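Side-chain contact in enoyl-CoA hydratase subunit II (Geobacillus kaustophilus, PDB 2EJ5), which probably hydrates enoyl-CoA thioesters as a crotonase-family enzyme, perhaps in phenylacetic acid breakdown: residues Cys116-Leu121 against Lys190-Arg195. Numbering follows the deposited sequence.
Sequences CDFRLL and KQFAER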
ATOM      1  N   CYS A 116     -12.727  10.057   3.641  1.00 14.33           N
ATOM      2  CA  CYS A 116     -13.900   9.301   4.100  1.00 14.85           C
ATOM      3  C   CYS A 116     -13.651   7.806   4.024  1.00 14.79           C
ATOM      4  O   CYS A 116     -12.721   7.378   3.376  1.00 15.91           O
ATOM      5  CB  CYS A 116     -15.137   9.690   3.286  1.00 13.85           C
ATOM      6  SG  CYS A 116     -15.602  11.448   3.614  1.00 19.37           S
ATOM      7  N   ASP A 117     -14.499   7.015   4.679  1.00 15.17           N
ATOM      8  CA  ASP A 117     -14.298   5.554   4.765  1.00 15.52           C
ATOM      9  C   ASP A 117     -14.757   4.820   3.501  1.00 15.97           C
ATOM     10  O   ASP A 117     -14.149   3.796   3.104  1.00 17.17           O
ATOM     11  CB  ASP A 117     -15.051   4.967   5.979  1.00 16.00           C
ATOM     12  CG  ASP A 117     -14.683   5.656   7.277  1.00 17.78           C
ATOM     13  OD1 ASP A 117     -13.465   5.781   7.570  1.00 16.54           O
ATOM     14  OD2 ASP A 117     -15.610   6.054   8.022  1.00 16.21           O
ATOM     15  N   PHE A 118     -15.837   5.307   2.899  1.00 16.24           N
ATOM     16  CA  PHE A 118     -16.382   4.755   1.659  1.00 16.17           C
ATOM     17  C   PHE A 118     -16.641   5.907   0.710  1.00 15.88           C
ATOM     18  O   PHE A 118     -16.954   7.031   1.179  1.00 16.77           O
ATOM     19  CB  PHE A 118     -17.716   4.040   1.934  1.00 16.87           C
ATOM     20  CG  PHE A 118     -17.631   2.945   2.971  1.00 16.91           C
ATOM     21  CD1 PHE A 118     -17.225   1.646   2.605  1.00 18.22           C
ATOM     22  CD2 PHE A 118     -17.970   3.193   4.296  1.00 14.43           C
ATOM     23  CE1 PHE A 118     -17.149   0.615   3.530  1.00 15.21           C
ATOM     24  CE2 PHE A 118     -17.906   2.164   5.239  1.00 18.36           C
ATOM     25  CZ  PHE A 118     -17.499   0.860   4.855  1.00 18.34           C
ATOM     26  N   ARG A 119     -16.510   5.655  -0.599  1.00 13.55           N
ATOM     27  CA  ARG A 119     -16.745   6.669  -1.641  1.00 13.55           C
ATOM     28  C   ARG A 119     -17.716   6.060  -2.666  1.00 14.13           C
ATOM     29  O   ARG A 119     -17.364   5.092  -3.354  1.00 15.28           O
ATOM     30  CB  ARG A 119     -15.438   7.066  -2.372  1.00 13.55           C
ATOM     31  CG  ARG A 119     -14.510   8.080  -1.597  1.00 12.10           C
ATOM     32  CD  ARG A 119     -13.045   8.083  -2.112  1.00 13.04           C
ATOM     33  NE  ARG A 119     -12.482   6.807  -1.707  1.00 12.25           N
ATOM     34  CZ  ARG A 119     -12.143   6.522  -0.454  1.00 14.50           C
ATOM     35  NH1 ARG A 119     -12.251   7.446   0.486  1.00 12.75           N
ATOM     36  NH2 ARG A 119     -11.709   5.315  -0.129  1.00 12.45           N
ATOM     37  N   LEU A 120     -18.946   6.575  -2.699  1.00 13.55           N
ATOM     38  CA  LEU A 120     -19.944   6.126  -3.654  1.00 14.01           C
ATOM     39  C   LEU A 120     -19.929   7.193  -4.719  1.00 14.58           C
ATOM     40  O   LEU A 120     -20.245   8.342  -4.434  1.00 15.79           O
ATOM     41  CB  LEU A 120     -21.345   6.059  -3.003  1.00 13.04           C
ATOM     42  CG  LEU A 120     -21.523   5.230  -1.735  1.00 12.86           C
ATOM     43  CD1 LEU A 120     -22.984   5.323  -1.203  1.00 16.87           C
ATOM     44  CD2 LEU A 120     -21.135   3.736  -1.999  1.00 13.54           C
ATOM     45  N   LEU A 121     -19.567   6.820  -5.932  1.00 15.59           N
ATOM     46  CA  LEU A 121     -19.471   7.797  -6.996  1.00 18.33           C
ATOM     47  C   LEU A 121     -20.697   7.650  -7.902  1.00 19.10           C
ATOM     48  O   LEU A 121     -21.006   6.559  -8.358  1.00 18.70           O
ATOM     49  CB  LEU A 121     -18.205   7.585  -7.799  1.00 18.39           C
ATOM     50  CG  LEU A 121     -16.905   8.293  -7.367  1.00 23.32           C
ATOM     51  CD1 LEU A 121     -16.548   8.239  -5.893  1.00 16.93           C
ATOM     52  CD2 LEU A 121     -15.784   7.708  -8.219  1.00 26.23           C
ATOM     53  N   LYS A 190     -28.977   6.200   0.076  1.00 19.33           N
ATOM     54  CA  LYS A 190     -29.700   5.986   1.325  1.00 19.65           C
ATOM     55  C   LYS A 190     -29.633   4.545   1.821  1.00 18.30           C
ATOM     56  O   LYS A 190     -29.453   4.334   2.997  1.00 19.01           O
ATOM     57  CB  LYS A 190     -31.142   6.575   1.346  1.00 20.59           C
ATOM     58  CG  LYS A 190     -32.219   5.848   0.632  1.00 24.43           C
ATOM     59  CD  LYS A 190     -33.664   6.374   1.034  1.00 21.09           C
ATOM     60  CE  LYS A 190     -34.237   5.706   2.284  1.00 26.72           C
ATOM     61  NZ  LYS A 190     -35.705   6.022   2.436  1.00 27.02           N
ATOM     62  N   GLN A 191     -29.755   3.558   0.944  1.00 18.13           N
ATOM     63  CA  GLN A 191     -29.732   2.171   1.419  1.00 18.86           C
ATOM     64  C   GLN A 191     -28.343   1.779   1.988  1.00 18.23           C
ATOM     65  O   GLN A 191     -28.251   1.036   2.962  1.00 17.32           O
ATOM     66  CB  GLN A 191     -30.104   1.203   0.277  1.00 19.37           C
ATOM     67  CG  GLN A 191     -31.559   1.347  -0.243  1.00 18.52           C
ATOM     68  CD  GLN A 191     -31.977   0.155  -1.100  1.00 21.65           C
ATOM     69  OE1 GLN A 191     -33.056   0.160  -1.723  1.00 24.71           O
ATOM     70  NE2 GLN A 191     -31.129  -0.872  -1.139  1.00 21.49           N
ATOM     71  N   PHE A 192     -27.274   2.281   1.358  1.00 18.18           N
ATOM     72  CA  PHE A 192     -25.893   1.987   1.823  1.00 18.38           C
ATOM     73  C   PHE A 192     -25.685   2.603   3.207  1.00 18.13           C
ATOM     74  O   PHE A 192     -25.223   1.938   4.126  1.00 17.12           O
ATOM     75  CB  PHE A 192     -24.862   2.520   0.790  1.00 18.59           C
ATOM     76  CG  PHE A 192     -23.434   2.077   1.062  1.00 20.21           C
ATOM     77  CD1 PHE A 192     -22.987   0.839   0.624  1.00 22.86           C
ATOM     78  CD2 PHE A 192     -22.545   2.917   1.735  1.00 18.34           C
ATOM     79  CE1 PHE A 192     -21.671   0.427   0.866  1.00 26.63           C
ATOM     80  CE2 PHE A 192     -21.224   2.515   2.002  1.00 21.65           C
ATOM     81  CZ  PHE A 192     -20.786   1.277   1.565  1.00 22.77           C
ATOM     82  N   ALA A 193     -26.060   3.878   3.363  1.00 17.85           N
ATOM     83  CA  ALA A 193     -25.968   4.547   4.655  1.00 17.53           C
ATOM     84  C   ALA A 193     -26.850   3.890   5.721  1.00 18.27           C
ATOM     85  O   ALA A 193     -26.405   3.676   6.847  1.00 18.61           O
ATOM     86  CB  ALA A 193     -26.277   6.043   4.527  1.00 16.94           C
ATOM     87  N   GLU A 194     -28.082   3.519   5.371  1.00 18.18           N
ATOM     88  CA  GLU A 194     -28.911   2.864   6.361  1.00 18.36           C
ATOM     89  C   GLU A 194     -28.385   1.513   6.693  1.00 17.53           C
ATOM     90  O   GLU A 194     -28.388   1.133   7.841  1.00 17.53           O
ATOM     91  CB  GLU A 194     -30.381   2.845   5.942  1.00 20.09           C
ATOM     92  CG  GLU A 194     -30.884   4.308   5.829  1.00 23.09           C
ATOM     93  CD  GLU A 194     -32.367   4.433   5.552  1.00 29.68           C
ATOM     94  OE1 GLU A 194     -32.983   3.436   5.077  1.00 28.84           O
ATOM     95  OE2 GLU A 194     -32.883   5.554   5.789  1.00 28.89           O
ATOM     96  N   ARG A 195     -27.841   0.815   5.706  1.00 17.86           N
ATOM     97  CA  ARG A 195     -27.242  -0.475   5.982  1.00 18.12           C
ATOM     98  C   ARG A 195     -26.090  -0.360   6.995  1.00 17.43           C
ATOM     99  O   ARG A 195     -26.001  -1.166   7.901  1.00 16.56           O
ATOM    100  CB  ARG A 195     -26.777  -1.129   4.687  1.00 18.62           C
ATOM    101  CG  ARG A 195     -25.757  -2.175   4.903  1.00 22.90           C
ATOM    102  CD  ARG A 195     -25.264  -2.753   3.582  1.00 29.68           C
ATOM    103  NE  ARG A 195     -24.471  -3.958   3.835  1.00 30.18           N
ATOM    104  CZ  ARG A 195     -23.638  -4.514   2.956  1.00 33.22           C
ATOM    105  NH1 ARG A 195     -23.469  -3.975   1.745  1.00 36.79           N
ATOM    106  NH2 ARG A 195     -22.973  -5.610   3.290  1.00 31.98           N
TER
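Phe192 meets Phe118 and Leu120, and in the helical segment Lys190-Arg195 no other residue touches Cys116-Leu121. The CA atoms of Leu120 and Phe192 are 9.1 Å apart, so side chains alone span the gap. At Phe192, CG lies anti to the backbone N (chi1 -171°), a torsion that extends the ring from the helix to the strand. Its far end comes edge-on to the face of Phe118: the centroids are 5.2 Å apart with the planes at 78°, a T-shaped stack. The approach is off-centre, with Phe192 CZ 3.7 Å from Phe118 CD1 and Phe192 CE2 3.7 Å from Phe118 CG. Leu120 takes one face of the same ring. Its CD2 lies 4.0 Å from the Phe192 centroid and 7° off the normal, a CH-pi contact, while Leu120 CD1 packs 3.8 Å from Phe192 CD2. With an alanine here instead of Phe192, the Phe118 face and the Leu120 methyls would probably lose the ring they share, opening a gap between helix and sheet. Further along the helix, Ala193 and Glu194 pack on Val13 of strand 13-18; on the strand side, Phe118 also touches Leu156 of a second subunit. All three contact residues are buried, and no hydrogen bond crosses between the segments. Such apolar packing of helix 185-197 on strand 118-122, parallel to its neighbours 97-101 and 178-180, is the helix-on-sheet layering of the crotonase fold.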